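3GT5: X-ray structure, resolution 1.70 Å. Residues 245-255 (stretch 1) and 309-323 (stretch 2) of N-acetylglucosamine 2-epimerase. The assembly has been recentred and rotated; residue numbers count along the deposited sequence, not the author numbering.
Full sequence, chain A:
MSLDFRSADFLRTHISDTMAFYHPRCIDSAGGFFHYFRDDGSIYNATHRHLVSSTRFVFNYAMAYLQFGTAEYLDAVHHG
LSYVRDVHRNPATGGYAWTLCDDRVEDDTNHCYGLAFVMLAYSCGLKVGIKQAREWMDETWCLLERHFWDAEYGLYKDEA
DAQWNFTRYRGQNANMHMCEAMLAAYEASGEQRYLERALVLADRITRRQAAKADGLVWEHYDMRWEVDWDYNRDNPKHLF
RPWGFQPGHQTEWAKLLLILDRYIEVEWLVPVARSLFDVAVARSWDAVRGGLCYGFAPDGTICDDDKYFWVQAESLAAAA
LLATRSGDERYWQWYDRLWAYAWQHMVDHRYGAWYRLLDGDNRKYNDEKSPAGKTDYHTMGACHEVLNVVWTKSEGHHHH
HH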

# COMPACT_ATOMS: atom_id res chain seq x y z
N PHE A 245 -7.11 5.55 -14.89
CA PHE A 245 -7.55 4.50 -13.99
C PHE A 245 -6.38 3.60 -13.70
O PHE A 245 -5.65 3.21 -14.61
N GLN A 246 -6.21 3.27 -12.42
CA GLN A 246 -5.13 2.41 -11.95
C GLN A 246 -5.75 1.05 -11.64
O GLN A 246 -6.40 0.90 -10.62
N PRO A 247 -5.56 0.04 -12.52
CA PRO A 247 -6.09 -1.27 -12.19
C PRO A 247 -5.64 -1.81 -10.82
O PRO A 247 -6.40 -2.51 -10.14
N GLY A 248 -4.41 -1.51 -10.45
CA GLY A 248 -3.84 -1.92 -9.17
C GLY A 248 -4.63 -1.39 -8.01
O GLY A 248 -4.70 -2.03 -6.97
N HIS A 249 -5.20 -0.21 -8.17
CA HIS A 249 -6.06 0.33 -7.09
C HIS A 249 -7.44 -0.28 -7.06
O HIS A 249 -8.05 -0.37 -5.97
N GLN A 250 -7.92 -0.76 -8.21
CA GLN A 250 -9.22 -1.42 -8.25
C GLN A 250 -9.10 -2.76 -7.51
O GLN A 250 -9.98 -3.15 -6.73
N THR A 251 -8.01 -3.49 -7.81
CA THR A 251 -7.79 -4.79 -7.18
C THR A 251 -7.43 -4.63 -5.70
O THR A 251 -7.87 -5.44 -4.86
N GLU A 252 -6.66 -3.60 -5.38
CA GLU A 252 -6.35 -3.31 -3.97
C GLU A 252 -7.62 -3.05 -3.20
O GLU A 252 -7.77 -3.52 -2.06
N TRP A 253 -8.55 -2.28 -3.76
CA TRP A 253 -9.85 -2.09 -3.10
C TRP A 253 -10.62 -3.42 -2.96
O TRP A 253 -11.28 -3.67 -1.94
N ALA A 254 -10.58 -4.27 -3.99
CA ALA A 254 -11.24 -5.56 -3.92
C ALA A 254 -10.72 -6.35 -2.72
O ALA A 254 -11.51 -6.96 -1.96
N LYS A 255 -9.41 -6.32 -2.51
CA LYS A 255 -8.78 -6.96 -1.35
C LYS A 255 -9.27 -6.34 -0.03
O LYS A 255 -9.65 -7.06 0.91
N PHE A 309 5.50 -3.60 -9.98
CA PHE A 309 5.52 -4.67 -8.98
C PHE A 309 4.21 -4.74 -8.18
O PHE A 309 3.57 -5.79 -8.09
N TRP A 310 3.80 -3.59 -7.66
CA TRP A 310 2.71 -3.53 -6.69
C TRP A 310 1.36 -3.83 -7.32
O TRP A 310 0.44 -4.39 -6.69
N VAL A 311 1.21 -3.48 -8.60
CA VAL A 311 -0.00 -3.85 -9.37
C VAL A 311 -0.24 -5.36 -9.47
O VAL A 311 -1.34 -5.86 -9.25
N GLN A 312 0.83 -6.10 -9.74
CA GLN A 312 0.72 -7.52 -9.80
C GLN A 312 0.43 -8.10 -8.40
O GLN A 312 -0.39 -8.99 -8.28
N ALA A 313 1.12 -7.58 -7.40
CA ALA A 313 1.04 -8.10 -6.01
C ALA A 313 -0.39 -7.89 -5.42
O ALA A 313 -0.97 -8.77 -4.83
N GLU A 314 -0.92 -6.69 -5.56
CA GLU A 314 -2.22 -6.37 -4.97
C GLU A 314 -3.30 -7.22 -5.66
O GLU A 314 -4.28 -7.67 -5.03
N SER A 315 -3.09 -7.46 -6.97
CA SER A 315 -4.03 -8.20 -7.73
C SER A 315 -4.05 -9.68 -7.36
O SER A 315 -5.11 -10.30 -7.31
N LEU A 316 -2.89 -10.27 -7.13
CA LEU A 316 -2.88 -11.68 -6.71
C LEU A 316 -3.42 -11.85 -5.30
O LEU A 316 -4.05 -12.85 -5.01
N ALA A 317 -3.24 -10.86 -4.43
CA ALA A 317 -3.80 -10.96 -3.07
C ALA A 317 -5.32 -10.90 -3.16
O ALA A 317 -6.03 -11.74 -2.55
N ALA A 318 -5.84 -9.95 -3.95
CA ALA A 318 -7.27 -9.86 -4.21
C ALA A 318 -7.83 -11.18 -4.81
O ALA A 318 -8.85 -11.63 -4.37
N ALA A 319 -7.13 -11.76 -5.78
CA ALA A 319 -7.59 -12.99 -6.45
C ALA A 319 -7.71 -14.14 -5.46
O ALA A 319 -8.69 -14.85 -5.49
N ALA A 320 -6.75 -14.28 -4.57
CA ALA A 320 -6.80 -15.33 -3.54
C ALA A 320 -8.01 -15.13 -2.59
O ALA A 320 -8.75 -16.10 -2.28
N LEU A 321 -8.20 -13.89 -2.11
CA LEU A 321 -9.36 -13.61 -1.25
C LEU A 321 -10.72 -13.85 -1.97
O LEU A 321 -11.63 -14.42 -1.38
N LEU A 322 -10.83 -13.45 -3.24
CA LEU A 322 -12.04 -13.61 -4.03
C LEU A 322 -12.30 -15.08 -4.28
O LEU A 322 -13.43 -15.51 -4.15
N ALA A 323 -11.25 -15.82 -4.60
CA ALA A 323 -11.35 -17.29 -4.80
C ALA A 323 -11.87 -18.00 -3.55
O ALA A 323 -12.76 -18.88 -3.66

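Helix 247-255 packs against helix 309-323 in N-acetylglucosamine 2-epimerase. The helices run in roughly the same direction, their axes 33° apart and 7.9 Å at closest approach, and the two stretches bury 629 Å² between them, both sides summed. The backbones come closest in register at two points, each with one small residue: CA of Gly248 is 4.3 Å from CA of Val311, and CA of Lys255 is 4.3 Å from CA of Ala318. A CB on Gly248 would point at the partner helix and clash with CZ3 of Trp310 and CG2 of Val311; without one, its C atom comes within 3.5 Å of Trp310 CZ3.

One charged pair, Lys255 (chi1 t, chi2 t, chi3 p, chi4 t) and Glu314 (chi1 m, chi2 m), forms a salt bridge, NZ of Lys255 to OE1 of Glu314 at 2.6 Å. Each is also a knob in the other helix's hole. Glu314 points toward stretch 1 and sits among Gly248, Thr251, Glu252 and Lys255; Lys255 leaves its helix sideways and fits among Glu314, Ala317, Ala318 and Leu321. Its aliphatic part serves the packing, with CD 3.9 Å from CB of Ala317 and CG 3.9 Å from CD1 of Leu321. Glu252 (chi1 t, chi2 t) brings a like charge close, its OE2 4.0 Å from OE2 of Glu314; the latter oxygen is also hydrogen-bonded elsewhere in the structure.

Two hydroxyls also pair: Thr251 (chi1 p) points toward stretch 2, and its OG1 lies 2.7 Å from OG of Ser315 (chi1 m), a hydrogen-bonding distance. Ser315 OG donates to its own helix, at 2.8 Å from O of Val311, so the serine links the threonine to a backbone carbonyl one turn back.

Among the aromatic contacts, Trp310 (chi1 p, chi2 -96°) starts sideways, but its indole reaches across the first turn of helix 247-255. His249 (chi1 m) likewise starts sideways and brings its ring nearer, CD2 lying 3.3 Å from CH2 of Trp310; the His249 ring and the six-membered ring of Trp310 meet obliquely, centroids 4.8 Å apart and planes at 32°. Gln246, the N-cap residue (chi1 m), points toward stretch 2 and places OE1 at the indole edge, 3.2 Å from CZ2 of Trp310.

In the apolar packing, Ala318 points in, its CB 3.3 Å from O of Thr251 and 4.2 Å from CB of Ala254. Ala254 also meets Leu322 (chi1 m, chi2 t), CB to CD1 4.4 Å. Leu321 (chi1 m, chi2 t) points inward beside Lys255, whereas Trp253 and Leu316 point away.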

# COMPACT_ATOMS: atom_id res chain seq x y z
CB PHE A 245 -8.69 3.67 -14.58
CG PHE A 245 -10.01 4.37 -14.57
CD1 PHE A 245 -10.71 4.52 -13.39
CD2 PHE A 245 -10.59 4.82 -15.75
CE1 PHE A 245 -11.93 5.09 -13.36
CE2 PHE A 245 -11.86 5.43 -15.73
CZ PHE A 245 -12.52 5.58 -14.53
CB GLN A 246 -4.56 3.01 -10.67
CG GLN A 246 -3.73 4.26 -10.91
CD GLN A 246 -2.29 3.88 -11.09
OE1 GLN A 246 -1.74 3.19 -10.22
NE2 GLN A 246 -1.67 4.29 -12.21
CB PRO A 247 -5.53 -2.19 -13.32
CG PRO A 247 -4.52 -1.39 -14.01
CD PRO A 247 -4.91 0.03 -13.85
CB HIS A 249 -6.08 1.88 -7.12
CG HIS A 249 -4.82 2.52 -6.65
ND1 HIS A 249 -4.47 3.83 -6.96
CD2 HIS A 249 -3.77 2.03 -5.94
CE1 HIS A 249 -3.31 4.12 -6.41
NE2 HIS A 249 -2.86 3.05 -5.79
CB GLN A 250 -9.74 -1.63 -9.68
CG GLN A 250 -9.54 -0.44 -10.59
CD GLN A 250 -10.15 0.83 -10.06
OE1 GLN A 250 -11.31 0.82 -9.62
NE2 GLN A 250 -9.42 1.95 -10.18
CB THR A 251 -6.79 -5.65 -7.93
OG1 THR A 251 -5.48 -5.05 -7.88
CG2 THR A 251 -7.30 -5.83 -9.41
CB GLU A 252 -5.42 -2.12 -3.88
CG GLU A 252 -4.92 -1.79 -2.48
CD GLU A 252 -3.65 -0.92 -2.45
OE1 GLU A 252 -3.11 -0.47 -3.52
OE2 GLU A 252 -3.16 -0.64 -1.33
CB TRP A 253 -10.70 -1.07 -3.85
CG TRP A 253 -10.52 0.32 -3.39
CD1 TRP A 253 -9.98 1.37 -4.08
CD2 TRP A 253 -10.86 0.83 -2.10
NE1 TRP A 253 -9.97 2.49 -3.31
CE2 TRP A 253 -10.53 2.20 -2.09
CE3 TRP A 253 -11.42 0.25 -0.94
CZ2 TRP A 253 -10.72 3.03 -0.95
CZ3 TRP A 253 -11.62 1.07 0.18
CH2 TRP A 253 -11.29 2.44 0.16
CB ALA A 254 -11.07 -6.35 -5.21
CB LYS A 255 -7.27 -6.85 -1.47
CG LYS A 255 -6.46 -7.56 -0.37
CD LYS A 255 -5.03 -7.03 -0.22
CE LYS A 255 -4.99 -5.65 0.38
NZ LYS A 255 -3.69 -5.08 0.22
CB PHE A 309 6.74 -4.53 -8.04
CG PHE A 309 6.65 -3.43 -6.99
CD1 PHE A 309 6.57 -3.75 -5.65
CD2 PHE A 309 6.70 -2.07 -7.35
CE1 PHE A 309 6.49 -2.76 -4.69
CE2 PHE A 309 6.57 -1.08 -6.39
CZ PHE A 309 6.50 -1.43 -5.05
CB TRP A 310 2.70 -2.20 -5.95
CG TRP A 310 2.29 -0.98 -6.79
CD1 TRP A 310 3.11 -0.11 -7.41
CD2 TRP A 310 0.95 -0.54 -7.03
NE1 TRP A 310 2.36 0.86 -8.06
CE2 TRP A 310 1.04 0.64 -7.81
CE3 TRP A 310 -0.31 -1.01 -6.66
CZ2 TRP A 310 -0.07 1.36 -8.22
CZ3 TRP A 310 -1.45 -0.31 -7.09
CH2 TRP A 310 -1.31 0.88 -7.87
CB VAL A 311 0.04 -3.17 -10.78
CG1 VAL A 311 -1.19 -3.51 -11.59
CG2 VAL A 311 0.18 -1.62 -10.57
CB GLN A 312 2.00 -8.13 -10.38
CG GLN A 312 2.69 -7.36 -11.50
CD GLN A 312 1.80 -6.93 -12.65
OE1 GLN A 312 0.99 -7.69 -13.16
NE2 GLN A 312 2.00 -5.70 -13.11
CB ALA A 313 2.13 -7.40 -5.15
CB GLU A 314 -2.57 -4.88 -5.12
CG GLU A 314 -1.72 -3.96 -4.25
CD GLU A 314 -1.89 -4.18 -2.73
OE1 GLU A 314 -3.00 -4.60 -2.28
OE2 GLU A 314 -0.94 -3.92 -1.97
CB SER A 315 -3.83 -7.98 -9.23
OG SER A 315 -4.00 -6.61 -9.54
CB LEU A 316 -1.49 -12.35 -6.93
CG LEU A 316 -0.30 -11.86 -6.17
CD1 LEU A 316 -0.23 -12.49 -4.80
CD2 LEU A 316 1.07 -12.07 -6.94
CB ALA A 317 -3.22 -9.82 -2.17
CB ALA A 318 -7.58 -8.67 -5.12
CB ALA A 319 -6.66 -13.35 -7.62
CB ALA A 320 -5.41 -15.39 -2.76
CB LEU A 321 -9.27 -12.21 -0.62
CG LEU A 321 -8.11 -11.93 0.36
CD1 LEU A 321 -8.30 -10.62 1.13
CD2 LEU A 321 -7.95 -13.02 1.31
CB LEU A 322 -11.91 -12.89 -5.37
CG LEU A 322 -12.07 -11.37 -5.21
CD1 LEU A 322 -11.43 -10.59 -6.35
CD2 LEU A 322 -13.57 -11.08 -5.09
CB ALA A 323 -9.98 -17.89 -5.25